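Local coordinates for cysteine desulfurase (Fervidobacterium islandicum, PDB 6A6E), which probably catalyses the pyridoxal-phosphate-dependent removal of sulfur from L-cysteine, giving L-alanine and a persulfide on the enzyme, as a SufS-type desulfurase, at residues Ile154-Lys159 against Met381-Lys386; Met327-Val332 against Gly416-Arg421; Phe331-Gly336 against Ser388-Pro393. All coordinates share one frame; numbering follows the deposited sequence.

Contact 1 (Ile154-Lys159 against Met381-Lys386)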
ATOM      1  N   ILE A 154     -15.977   4.039  25.689  1.00 24.23           N
ATOM      2  CA  ILE A 154     -17.101   4.952  25.858  1.00 25.62           C
ATOM      3  C   ILE A 154     -18.343   4.221  25.372  1.00 27.81           C
ATOM      4  O   ILE A 154     -18.341   3.718  24.225  1.00 24.07           O
ATOM      5  CB  ILE A 154     -16.897   6.196  25.011  1.00 26.52           C
ATOM      6  CG1 ILE A 154     -15.598   6.920  25.433  1.00 27.85           C
ATOM      7  CG2 ILE A 154     -18.109   7.086  25.075  1.00 28.42           C
ATOM      8  CD1 ILE A 154     -15.177   7.951  24.421  1.00 29.66           C
ATOM      9  N   THR A 155     -19.381   4.113  26.204  1.00 22.46           N
ATOM     10  CA  THR A 155     -20.520   3.242  25.843  1.00 24.48           C
ATOM     11  C   THR A 155     -21.528   3.967  24.982  1.00 22.74           C
ATOM     12  O   THR A 155     -21.654   5.185  25.035  1.00 25.67           O
ATOM     13  CB  THR A 155     -21.251   2.713  27.084  1.00 29.54           C
ATOM     14  OG1 THR A 155     -21.652   3.823  27.834  1.00 32.12           O
ATOM     15  CG2 THR A 155     -20.323   1.945  27.956  1.00 29.18           C
ATOM     16  N   ALA A 156     -22.175   3.224  24.103  1.00 19.79           N
ATOM     17  CA  ALA A 156     -23.186   3.733  23.245  1.00 21.01           C
ATOM     18  C   ALA A 156     -24.542   3.351  23.808  1.00 24.90           C
ATOM     19  O   ALA A 156     -24.613   2.391  24.585  1.00 25.18           O
ATOM     20  CB  ALA A 156     -23.058   3.115  21.872  1.00 19.61           C
ATOM     21  N   ASP A 157     -25.593   4.060  23.391  1.00 23.72           N
ATOM     22  CA  ASP A 157     -26.915   3.734  23.855  1.00 29.19           C
ATOM     23  C   ASP A 157     -27.484   2.647  22.920  1.00 31.48           C
ATOM     24  O   ASP A 157     -26.774   2.119  22.013  1.00 29.51           O
ATOM     25  CB  ASP A 157     -27.821   4.996  24.027  1.00 26.98           C
ATOM     26  CG  ASP A 157     -28.321   5.582  22.712  1.00 30.93           C
ATOM     27  OD1 ASP A 157     -28.115   4.975  21.626  1.00 28.53           O
ATOM     28  OD2 ASP A 157     -28.971   6.671  22.746  1.00 30.61           O
ATOM     29  N   GLU A 158     -28.766   2.357  23.096  1.00 30.29           N
ATOM     30  CA  GLU A 158     -29.329   1.149  22.545  1.00 34.34           C
ATOM     31  C   GLU A 158     -29.687   1.366  21.085  1.00 29.56           C
ATOM     32  O   GLU A 158     -30.015   0.419  20.407  1.00 30.29           O
ATOM     33  CB  GLU A 158     -30.500   0.635  23.401  1.00 38.96           C
ATOM     34  CG  GLU A 158     -31.780   1.438  23.323  1.00 48.44           C
ATOM     35  CD  GLU A 158     -32.925   0.823  24.166  1.00 57.55           C
ATOM     36  OE1 GLU A 158     -32.691  -0.063  25.049  1.00 56.17           O
ATOM     37  OE2 GLU A 158     -34.076   1.230  23.918  1.00 56.14           O
ATOM     38  N   LYS A 159     -29.574   2.614  20.609  1.00 29.33           N
ATOM     39  CA  LYS A 159     -29.649   2.946  19.188  1.00 29.24           C
ATOM     40  C   LYS A 159     -28.210   3.135  18.559  1.00 23.57           C
ATOM     41  O   LYS A 159     -28.067   3.519  17.412  1.00 22.94           O
ATOM     42  CB  LYS A 159     -30.545   4.167  18.988  1.00 30.42           C
ATOM     43  CG  LYS A 159     -32.047   3.877  18.979  1.00 35.11           C
ATOM     44  CD  LYS A 159     -32.492   3.209  17.684  1.00 40.61           C
ATOM     45  CE  LYS A 159     -34.004   3.048  17.574  1.00 40.28           C
ATOM     46  NZ  LYS A 159     -34.348   2.274  16.324  1.00 40.12           N
ATOM     47  N   MET A 381     -23.010  -4.531  16.764  1.00 22.89           N
ATOM     48  CA  MET A 381     -24.244  -5.238  16.506  1.00 27.15           C
ATOM     49  C   MET A 381     -24.890  -5.717  17.804  1.00 25.97           C
ATOM     50  O   MET A 381     -26.099  -5.650  17.934  1.00 27.84           O
ATOM     51  CB  MET A 381     -24.036  -6.429  15.556  1.00 27.08           C
ATOM     52  CG  MET A 381     -23.512  -6.040  14.172  1.00 28.81           C
ATOM     53  SD  MET A 381     -24.671  -5.076  13.211  1.00 29.64           S
ATOM     54  CE  MET A 381     -23.867  -3.501  12.997  1.00 31.63           C
ATOM     55  N   GLY A 382     -24.101  -6.194  18.752  1.00 26.01           N
ATOM     56  CA  GLY A 382     -24.642  -6.631  20.028  1.00 26.55           C
ATOM     57  C   GLY A 382     -25.315  -5.520  20.814  1.00 28.56           C
ATOM     58  O   GLY A 382     -26.326  -5.750  21.436  1.00 30.78           O
ATOM     59  N   VAL A 383     -24.736  -4.312  20.788  1.00 26.30           N
ATOM     60  CA  VAL A 383     -25.383  -3.124  21.313  1.00 25.51           C
ATOM     61  C   VAL A 383     -26.698  -2.833  20.608  1.00 26.31           C
ATOM     62  O   VAL A 383     -27.682  -2.525  21.253  1.00 26.50           O
ATOM     63  CB  VAL A 383     -24.425  -1.889  21.235  1.00 26.14           C
ATOM     64  CG1 VAL A 383     -25.100  -0.595  21.688  1.00 27.41           C
ATOM     65  CG2 VAL A 383     -23.148  -2.171  22.033  1.00 24.62           C
ATOM     66  N   LEU A 384     -26.753  -2.889  19.284  1.00 26.52           N
ATOM     67  CA  LEU A 384     -28.016  -2.568  18.585  1.00 27.98           C
ATOM     68  C   LEU A 384     -29.155  -3.604  18.846  1.00 29.06           C
ATOM     69  O   LEU A 384     -30.349  -3.271  18.801  1.00 29.52           O
ATOM     70  CB  LEU A 384     -27.801  -2.434  17.079  1.00 26.64           C
ATOM     71  CG  LEU A 384     -26.771  -1.405  16.611  1.00 25.76           C
ATOM     72  CD1 LEU A 384     -26.643  -1.460  15.098  1.00 26.27           C
ATOM     73  CD2 LEU A 384     -27.192  -0.022  17.026  1.00 26.90           C
ATOM     74  N   ALA A 385     -28.754  -4.837  19.088  1.00 29.87           N
ATOM     75  CA  ALA A 385     -29.675  -5.910  19.340  1.00 33.83           C
ATOM     76  C   ALA A 385     -30.522  -5.586  20.573  1.00 35.91           C
ATOM     77  O   ALA A 385     -31.723  -5.733  20.530  1.00 33.87           O
ATOM     78  CB  ALA A 385     -28.909  -7.201  19.529  1.00 32.90           C
ATOM     79  N   LYS A 386     -29.905  -5.060  21.633  1.00 38.92           N
ATOM     80  CA  LYS A 386     -30.653  -4.696  22.840  1.00 39.46           C
ATOM     81  C   LYS A 386     -31.746  -3.689  22.597  1.00 40.35           C
ATOM     82  O   LYS A 386     -32.796  -3.797  23.194  1.00 50.87           O
ATOM     83  CB  LYS A 386     -29.741  -4.207  23.948  1.00 43.15           C
ATOM     84  CG  LYS A 386     -28.760  -5.237  24.473  1.00 48.58           C
ATOM     85  CD  LYS A 386     -28.006  -4.624  25.654  1.00 58.52           C
ATOM     86  CE  LYS A 386     -26.546  -5.031  25.687  1.00 64.26           C
ATOM     87  NZ  LYS A 386     -26.393  -6.489  25.917  1.00 70.12           N
TER
HETATM   88  O   HOH W   1     -31.108  -0.716  18.272  1.00 30.66           O
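E158 and L384 bring the two backbones closest together, with their CA atoms 5.6 Å apart, where the irregular chain that follows strand 150-154 runs past a turn of helix 378-387. The meeting is polar at that point but indirect: a single water donates to both E158 O and L384 O, at 2.7 Å from each, and so bridges the loop carbonyl to a helix carbonyl. V383 meets the loop at A156 and D157. Its CG1 lies anti to the backbone N (chi1 176°), which sets this methyl 3.2 Å from D157 O, a close van der Waals approach, and 4.2 Å from A156 CB. One residue on, L384 CD2 rests on the peptide that begins at K159, 3.7 Å from K159 C. D157 OD1 accepts K159 N at 3.0 Å, met from above the carboxylate plane, which closes an Asx turn, and also takes a bond from V161 N. K159 CB points away from the helix, and its NZ bonds to V334 O. V383 is additionally packed against F271 of the second subunit, placing this contact beside the dimer interface. The larger arrangement is that of a fold-type I PLP enzyme, where a loop at the edge of the large cofactor-binding sheet meets the helix that starts just after the persulfide-bearing C376, with the L384 side chain about 14 Å from the cofactor.

Contact 2 (Met327-Val332 against Gly416-Arg421)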
ATOM      1  N   MET A 327     -37.288   7.386   7.616  1.00 38.75           N
ATOM      2  CA  MET A 327     -38.098   7.499   8.818  1.00 40.38           C
ATOM      3  C   MET A 327     -39.616   7.450   8.557  1.00 38.66           C
ATOM      4  O   MET A 327     -40.354   7.221   9.460  1.00 37.68           O
ATOM      5  CB  MET A 327     -37.763   8.776   9.592  1.00 41.65           C
ATOM      6  CG  MET A 327     -36.367   8.813  10.191  1.00 43.98           C
ATOM      7  SD  MET A 327     -36.063   7.335  11.161  1.00 50.03           S
ATOM      8  CE  MET A 327     -36.977   7.728  12.660  1.00 54.30           C
ATOM      9  N   GLU A 328     -40.069   7.662   7.332  1.00 39.35           N
ATOM     10  CA  GLU A 328     -41.498   7.654   7.011  1.00 40.23           C
ATOM     11  C   GLU A 328     -42.005   6.225   6.831  1.00 45.24           C
ATOM     12  O   GLU A 328     -43.209   6.026   6.865  1.00 46.91           O
ATOM     13  CB  GLU A 328     -41.769   8.422   5.702  1.00 38.28           C
ATOM     14  CG  GLU A 328     -41.777   9.937   5.849  1.00 39.71           C
ATOM     15  CD  GLU A 328     -41.758  10.717   4.539  1.00 41.95           C
ATOM     16  OE1 GLU A 328     -41.951  10.137   3.438  1.00 44.68           O
ATOM     17  OE2 GLU A 328     -41.532  11.949   4.614  1.00 49.68           O
ATOM     18  N   LEU A 329     -41.107   5.260   6.585  1.00 37.54           N
ATOM     19  CA  LEU A 329     -41.498   3.881   6.292  1.00 37.73           C
ATOM     20  C   LEU A 329     -41.791   3.174   7.591  1.00 39.48           C
ATOM     21  O   LEU A 329     -40.949   3.134   8.474  1.00 42.40           O
ATOM     22  CB  LEU A 329     -40.400   3.114   5.566  1.00 34.48           C
ATOM     23  CG  LEU A 329     -39.874   3.747   4.303  1.00 34.76           C
ATOM     24  CD1 LEU A 329     -38.789   2.875   3.670  1.00 35.85           C
ATOM     25  CD2 LEU A 329     -40.998   4.024   3.327  1.00 35.75           C
ATOM     26  N   ASP A 330     -42.981   2.590   7.691  1.00 41.11           N
ATOM     27  CA  ASP A 330     -43.453   2.024   8.949  1.00 42.12           C
ATOM     28  C   ASP A 330     -42.921   0.602   9.135  1.00 38.26           C
ATOM     29  O   ASP A 330     -42.822   0.154  10.247  1.00 38.53           O
ATOM     30  CB  ASP A 330     -45.013   2.172   9.147  1.00 47.29           C
ATOM     31  CG  ASP A 330     -45.889   1.410   8.102  1.00 58.03           C
ATOM     32  OD1 ASP A 330     -45.405   0.525   7.351  1.00 63.82           O
ATOM     33  OD2 ASP A 330     -47.121   1.699   8.052  1.00 64.62           O
ATOM     34  N   PHE A 331     -42.492  -0.041   8.040  1.00 36.54           N
ATOM     35  CA  PHE A 331     -41.929  -1.403   8.049  1.00 35.18           C
ATOM     36  C   PHE A 331     -40.363  -1.490   8.117  1.00 42.24           C
ATOM     37  O   PHE A 331     -39.807  -2.559   7.924  1.00 35.25           O
ATOM     38  CB  PHE A 331     -42.370  -2.127   6.806  1.00 36.73           C
ATOM     39  CG  PHE A 331     -41.922  -1.472   5.546  1.00 36.30           C
ATOM     40  CD1 PHE A 331     -42.658  -0.445   4.986  1.00 36.81           C
ATOM     41  CD2 PHE A 331     -40.753  -1.859   4.944  1.00 34.55           C
ATOM     42  CE1 PHE A 331     -42.242   0.153   3.819  1.00 40.72           C
ATOM     43  CE2 PHE A 331     -40.328  -1.265   3.795  1.00 35.96           C
ATOM     44  CZ  PHE A 331     -41.073  -0.269   3.216  1.00 40.56           C
ATOM     45  N   VAL A 332     -39.678  -0.397   8.484  1.00 46.95           N
ATOM     46  CA  VAL A 332     -38.175  -0.427   8.715  1.00 43.49           C
ATOM     47  C   VAL A 332     -37.803  -0.007  10.117  1.00 34.27           C
ATOM     48  O   VAL A 332     -38.481   0.794  10.684  1.00 37.15           O
ATOM     49  CB  VAL A 332     -37.474   0.540   7.751  1.00 40.01           C
ATOM     50  CG1 VAL A 332     -35.971   0.554   7.996  1.00 44.19           C
ATOM     51  CG2 VAL A 332     -37.840   0.192   6.314  1.00 31.78           C
ATOM     52  N   GLY A 416     -37.753   0.525  -4.178  1.00 30.09           N
ATOM     53  CA  GLY A 416     -37.246  -0.820  -3.973  1.00 26.38           C
ATOM     54  C   GLY A 416     -37.650  -1.455  -2.675  1.00 26.68           C
ATOM     55  O   GLY A 416     -38.057  -2.647  -2.650  1.00 28.79           O
ATOM     56  N   LEU A 417     -37.545  -0.703  -1.583  1.00 24.81           N
ATOM     57  CA  LEU A 417     -37.846  -1.253  -0.301  1.00 28.09           C
ATOM     58  C   LEU A 417     -39.361  -1.588  -0.186  1.00 34.26           C
ATOM     59  O   LEU A 417     -39.742  -2.563   0.476  1.00 32.66           O
ATOM     60  CB  LEU A 417     -37.472  -0.260   0.821  1.00 30.74           C
ATOM     61  CG  LEU A 417     -35.939  -0.082   1.040  1.00 31.55           C
ATOM     62  CD1 LEU A 417     -35.616   0.935   2.133  1.00 30.75           C
ATOM     63  CD2 LEU A 417     -35.249  -1.394   1.355  1.00 30.25           C
ATOM     64  N   LYS A 418     -40.199  -0.709  -0.742  1.00 33.56           N
ATOM     65  CA  LYS A 418     -41.661  -0.936  -0.715  1.00 37.52           C
ATOM     66  C   LYS A 418     -42.017  -2.232  -1.395  1.00 35.80           C
ATOM     67  O   LYS A 418     -42.817  -2.992  -0.855  1.00 43.47           O
ATOM     68  CB  LYS A 418     -42.368   0.225  -1.388  1.00 35.27           C
ATOM     69  CG  LYS A 418     -42.462   1.363  -0.417  1.00 34.53           C
ATOM     70  CD  LYS A 418     -42.932   2.639  -1.089  1.00 38.83           C
ATOM     71  CE  LYS A 418     -43.383   3.619  -0.030  1.00 37.33           C
ATOM     72  NZ  LYS A 418     -43.408   4.967  -0.606  1.00 41.60           N
ATOM     73  N   TYR A 419     -41.417  -2.443  -2.580  1.00 33.55           N
ATOM     74  CA  TYR A 419     -41.510  -3.662  -3.347  1.00 34.89           C
ATOM     75  C   TYR A 419     -41.121  -4.871  -2.559  1.00 38.73           C
ATOM     76  O   TYR A 419     -41.763  -5.942  -2.683  1.00 35.03           O
ATOM     77  CB  TYR A 419     -40.616  -3.592  -4.585  1.00 38.92           C
ATOM     78  CG  TYR A 419     -40.648  -4.854  -5.407  1.00 41.89           C
ATOM     79  CD1 TYR A 419     -39.903  -5.966  -5.040  1.00 42.89           C
ATOM     80  CD2 TYR A 419     -41.456  -4.944  -6.548  1.00 46.20           C
ATOM     81  CE1 TYR A 419     -39.960  -7.130  -5.772  1.00 45.64           C
ATOM     82  CE2 TYR A 419     -41.509  -6.100  -7.297  1.00 44.20           C
ATOM     83  CZ  TYR A 419     -40.768  -7.181  -6.898  1.00 48.59           C
ATOM     84  OH  TYR A 419     -40.821  -8.331  -7.628  1.00 54.52           O
ATOM     85  N   ILE A 420     -40.018  -4.754  -1.813  1.00 34.40           N
ATOM     86  CA  ILE A 420     -39.526  -5.887  -1.020  1.00 31.92           C
ATOM     87  C   ILE A 420     -40.546  -6.204   0.098  1.00 32.76           C
ATOM     88  O   ILE A 420     -40.764  -7.376   0.430  1.00 31.73           O
ATOM     89  CB  ILE A 420     -38.085  -5.651  -0.427  1.00 30.45           C
ATOM     90  CG1 ILE A 420     -37.047  -5.689  -1.547  1.00 31.06           C
ATOM     91  CG2 ILE A 420     -37.744  -6.730   0.608  1.00 27.46           C
ATOM     92  CD1 ILE A 420     -35.778  -4.944  -1.268  1.00 34.24           C
ATOM     93  N   ARG A 421     -41.148  -5.193   0.692  1.00 34.01           N
ATOM     94  CA  ARG A 421     -42.177  -5.454   1.731  1.00 39.90           C
ATOM     95  C   ARG A 421     -43.381  -6.185   1.107  1.00 39.72           C
ATOM     96  O   ARG A 421     -43.761  -7.197   1.590  1.00 38.03           O
ATOM     97  CB  ARG A 421     -42.652  -4.171   2.411  1.00 44.25           C
ATOM     98  CG  ARG A 421     -43.391  -4.472   3.722  1.00 48.94           C
ATOM     99  CD  ARG A 421     -44.525  -3.493   4.053  1.00 57.66           C
ATOM    100  NE  ARG A 421     -45.421  -3.172   2.927  1.00 64.32           N
ATOM    101  CZ  ARG A 421     -46.657  -3.672   2.732  1.00 75.93           C
ATOM    102  NH1 ARG A 421     -47.207  -4.547   3.585  1.00 69.78           N
ATOM    103  NH2 ARG A 421     -47.356  -3.296   1.651  1.00 75.43           N
TER
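The F331 ring carries R421 over one face and has D330 OD1 at its edge, in the ring plane. R421 CB stands 4.0 Å from the ring centroid and 16° off the normal, the geometry of a CH-pi contact, while further along the same side chain CD comes within 3.6 Å of F331 CG. The arginine thus lays its aliphatic part on the ring; its guanidinium is tilted 54° from the ring plane and does not stack on it. The F331 CB points toward the helix, and CG sits between the backbone N and the carbonyl carbon (chi1 60°). The far end of the ring meets the helix backbone obliquely, with CE2 3.6 Å from L417 O, an oxygen already used by R421 N within the helix, and CZ 4.0 Å from K418 CA. Beside the ring, L329 divides its two methyls: CD1 touches L417 CD1 at 4.0 Å, and CD2 meets K418 CE at 4.1 Å, the extended lysine chain crossing the leucine at about a right angle. L417 continues inward onto F348 and V350 of strand 345-350, and F331 also touches V350. This is a surface contact in the C-terminal small domain of the fold-type I architecture, where helix 407-423 lies against the mostly antiparallel sheet and its L417, K418 and R421 side chains pack on the loop leading into the edge strand 332-334.

Contact 3 (Phe331-Gly336 against Ser388-Pro393)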
ATOM      1  N   PHE A 331     -42.492  -0.041   8.040  1.00 36.54           N
ATOM      2  CA  PHE A 331     -41.929  -1.403   8.049  1.00 35.18           C
ATOM      3  C   PHE A 331     -40.363  -1.490   8.117  1.00 42.24           C
ATOM      4  O   PHE A 331     -39.807  -2.559   7.924  1.00 35.25           O
ATOM      5  CB  PHE A 331     -42.370  -2.127   6.806  1.00 36.73           C
ATOM      6  CG  PHE A 331     -41.922  -1.472   5.546  1.00 36.30           C
ATOM      7  CD1 PHE A 331     -42.658  -0.445   4.986  1.00 36.81           C
ATOM      8  CD2 PHE A 331     -40.753  -1.859   4.944  1.00 34.55           C
ATOM      9  CE1 PHE A 331     -42.242   0.153   3.819  1.00 40.72           C
ATOM     10  CE2 PHE A 331     -40.328  -1.265   3.795  1.00 35.96           C
ATOM     11  CZ  PHE A 331     -41.073  -0.269   3.216  1.00 40.56           C
ATOM     12  N   VAL A 332     -39.678  -0.397   8.484  1.00 46.95           N
ATOM     13  CA  VAL A 332     -38.175  -0.427   8.715  1.00 43.49           C
ATOM     14  C   VAL A 332     -37.803  -0.007  10.117  1.00 34.27           C
ATOM     15  O   VAL A 332     -38.481   0.794  10.684  1.00 37.15           O
ATOM     16  CB  VAL A 332     -37.474   0.540   7.751  1.00 40.01           C
ATOM     17  CG1 VAL A 332     -35.971   0.554   7.996  1.00 44.19           C
ATOM     18  CG2 VAL A 332     -37.840   0.192   6.314  1.00 31.78           C
ATOM     19  N   GLU A 333     -36.763  -0.603  10.690  1.00 30.62           N
ATOM     20  CA  GLU A 333     -36.122  -0.143  11.939  1.00 27.09           C
ATOM     21  C   GLU A 333     -34.754   0.560  11.551  1.00 29.51           C
ATOM     22  O   GLU A 333     -33.936  -0.048  10.868  1.00 30.61           O
ATOM     23  CB  GLU A 333     -35.866  -1.323  12.847  1.00 27.01           C
ATOM     24  CG  GLU A 333     -35.260  -0.969  14.185  1.00 28.06           C
ATOM     25  CD  GLU A 333     -35.192  -2.164  15.127  1.00 34.22           C
ATOM     26  OE1 GLU A 333     -34.266  -3.030  15.006  1.00 34.74           O
ATOM     27  OE2 GLU A 333     -36.065  -2.215  16.062  1.00 36.99           O
ATOM     28  N   VAL A 334     -34.566   1.828  11.958  1.00 30.84           N
ATOM     29  CA  VAL A 334     -33.401   2.667  11.632  1.00 28.24           C
ATOM     30  C   VAL A 334     -32.454   2.782  12.843  1.00 28.63           C
ATOM     31  O   VAL A 334     -32.904   2.942  13.941  1.00 25.20           O
ATOM     32  CB  VAL A 334     -33.839   4.045  11.130  1.00 29.12           C
ATOM     33  CG1 VAL A 334     -32.648   4.995  10.998  1.00 30.04           C
ATOM     34  CG2 VAL A 334     -34.486   3.879   9.779  1.00 30.26           C
ATOM     35  N   TYR A 335     -31.145   2.662  12.643  1.00 24.95           N
ATOM     36  CA  TYR A 335     -30.190   2.799  13.758  1.00 24.31           C
ATOM     37  C   TYR A 335     -29.471   4.122  13.707  1.00 24.55           C
ATOM     38  O   TYR A 335     -29.372   4.759  12.660  1.00 27.11           O
ATOM     39  CB  TYR A 335     -29.230   1.581  13.846  1.00 26.48           C
ATOM     40  CG  TYR A 335     -30.015   0.282  13.694  1.00 24.20           C
ATOM     41  CD1 TYR A 335     -30.728  -0.251  14.743  1.00 26.41           C
ATOM     42  CD2 TYR A 335     -30.135  -0.319  12.459  1.00 25.58           C
ATOM     43  CE1 TYR A 335     -31.524  -1.383  14.598  1.00 24.98           C
ATOM     44  CE2 TYR A 335     -30.892  -1.468  12.287  1.00 25.94           C
ATOM     45  CZ  TYR A 335     -31.632  -1.968  13.342  1.00 27.59           C
ATOM     46  OH  TYR A 335     -32.379  -3.097  13.126  1.00 26.47           O
ATOM     47  N   GLY A 336     -28.968   4.551  14.847  1.00 28.04           N
ATOM     48  CA  GLY A 336     -28.223   5.798  14.932  1.00 29.11           C
ATOM     49  C   GLY A 336     -29.090   6.962  15.430  1.00 28.90           C
ATOM     50  O   GLY A 336     -30.252   6.783  15.702  1.00 24.84           O
ATOM     51  N   SER A 388     -33.312  -3.235  19.573  1.00 31.33           N
ATOM     52  CA  SER A 388     -34.189  -3.593  18.512  1.00 34.93           C
ATOM     53  C   SER A 388     -35.611  -3.942  19.041  1.00 39.71           C
ATOM     54  O   SER A 388     -35.736  -4.475  20.128  1.00 39.54           O
ATOM     55  CB  SER A 388     -33.658  -4.790  17.752  1.00 34.26           C
ATOM     56  OG  SER A 388     -34.545  -5.060  16.657  1.00 32.55           O
ATOM     57  N   LYS A 389     -36.630  -3.655  18.232  1.00 42.52           N
ATOM     58  CA  LYS A 389     -38.019  -3.985  18.500  1.00 48.85           C
ATOM     59  C   LYS A 389     -38.515  -5.037  17.515  1.00 50.07           C
ATOM     60  O   LYS A 389     -39.716  -5.225  17.357  1.00 54.48           O
ATOM     61  CB  LYS A 389     -38.874  -2.729  18.340  1.00 52.25           C
ATOM     62  CG  LYS A 389     -38.585  -1.628  19.352  1.00 58.20           C
ATOM     63  CD  LYS A 389     -39.803  -1.319  20.206  1.00 66.57           C
ATOM     64  CE  LYS A 389     -39.531  -0.182  21.177  1.00 74.24           C
ATOM     65  NZ  LYS A 389     -38.391  -0.532  22.070  1.00 80.26           N
ATOM     66  N   ILE A 390     -37.601  -5.691  16.815  1.00 46.91           N
ATOM     67  CA  ILE A 390     -37.967  -6.733  15.854  1.00 43.75           C
ATOM     68  C   ILE A 390     -37.130  -7.928  16.189  1.00 39.02           C
ATOM     69  O   ILE A 390     -36.424  -7.929  17.185  1.00 41.69           O
ATOM     70  CB  ILE A 390     -37.728  -6.305  14.373  1.00 47.68           C
ATOM     71  CG1 ILE A 390     -36.249  -5.886  14.148  1.00 49.26           C
ATOM     72  CG2 ILE A 390     -38.687  -5.196  14.004  1.00 45.20           C
ATOM     73  CD1 ILE A 390     -35.822  -5.758  12.695  1.00 50.55           C
ATOM     74  N   ASP A 391     -37.213  -8.950  15.361  1.00 42.74           N
ATOM     75  CA  ASP A 391     -36.370 -10.089  15.526  1.00 46.78           C
ATOM     76  C   ASP A 391     -35.030  -9.700  14.860  1.00 42.64           C
ATOM     77  O   ASP A 391     -34.883  -9.807  13.644  1.00 45.68           O
ATOM     78  CB  ASP A 391     -37.043 -11.280  14.836  1.00 54.86           C
ATOM     79  CG  ASP A 391     -36.381 -12.585  15.141  1.00 61.77           C
ATOM     80  OD1 ASP A 391     -35.611 -12.661  16.121  1.00 77.05           O
ATOM     81  OD2 ASP A 391     -36.645 -13.559  14.399  1.00 78.33           O
ATOM     82  N   PHE A 392     -34.079  -9.229  15.660  1.00 38.59           N
ATOM     83  CA  PHE A 392     -32.866  -8.591  15.157  1.00 34.21           C
ATOM     84  C   PHE A 392     -31.907  -9.637  14.588  1.00 34.16           C
ATOM     85  O   PHE A 392     -31.432 -10.509  15.303  1.00 31.37           O
ATOM     86  CB  PHE A 392     -32.179  -7.754  16.257  1.00 33.92           C
ATOM     87  CG  PHE A 392     -30.967  -6.951  15.774  1.00 28.80           C
ATOM     88  CD1 PHE A 392     -31.132  -5.814  15.019  1.00 30.48           C
ATOM     89  CD2 PHE A 392     -29.665  -7.339  16.116  1.00 30.04           C
ATOM     90  CE1 PHE A 392     -30.030  -5.082  14.577  1.00 27.24           C
ATOM     91  CE2 PHE A 392     -28.556  -6.613  15.697  1.00 27.02           C
ATOM     92  CZ  PHE A 392     -28.744  -5.486  14.917  1.00 26.61           C
ATOM     93  N   PRO A 393     -31.570  -9.499  13.305  1.00 32.49           N
ATOM     94  CA  PRO A 393     -30.772 -10.484  12.610  1.00 32.26           C
ATOM     95  C   PRO A 393     -29.292 -10.387  12.853  1.00 33.59           C
ATOM     96  O   PRO A 393     -28.554 -11.057  12.183  1.00 33.33           O
ATOM     97  CB  PRO A 393     -31.097 -10.199  11.145  1.00 33.57           C
ATOM     98  CG  PRO A 393     -31.445  -8.764  11.116  1.00 33.11           C
ATOM     99  CD  PRO A 393     -32.128  -8.483  12.395  1.00 31.97           C
TER
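E333 sends its carboxylate to S388 and K389 on an extended chain, CG anti to the backbone N (chi1 -178°) and CD carried on in the same extended sense; S388 OG is likewise anti to its own N. Three bonds then grip the carboxylate. S388 OG donates to the syn lone pair of E333 OE1 at 2.6 Å, Y335 OH donates to the anti lone pair of that oxygen at 2.7 Å, and K389 N gives a nearly straight bond (173°) to the syn lone pair of E333 OE2 at 2.7 Å. In fold terms, E333, on the edge strand of the small-domain sheet, holds the loop that leaves helix 378-387. That loop bends in an ST turn, S388 OG accepting I390 N at 3.1 Å while it donates to the glutamate. An alanine at E333 would probably leave K389 N and the S388 and Y335 hydroxyls without this shared acceptor, and the loop less firmly fixed. I390 CG1 lies 3.6 Å from E333 OE1. F392 turns its edge toward the Y335 face, offset, with ring planes at 80°; F392 CE1 comes 3.4 Å from Y335 OH, which has N349 ND2 as a further partner.

Following the chain, the loop 154-159 comes first and waits more than 220 residues for helix 378-387 to close contact 1. Before that closure, the segments 327-332 and 331-336 open contacts 2 and 3, so both cross contact 1. They start from the same stretch, sharing F331 and V332; contact 3 closes first, at 388-393, and contact 2 later, on helix 407-423. Contacts 1 and 3 touch, their centres 12 Å apart: K159 NZ reaches V334 O, K159 O accepts G336 N, and A385 packs on F392. Together they tie the loop at the large sheet's edge, helix 378-387 with the loop after it, edge strand 332-334 and the C-terminal helix to one another.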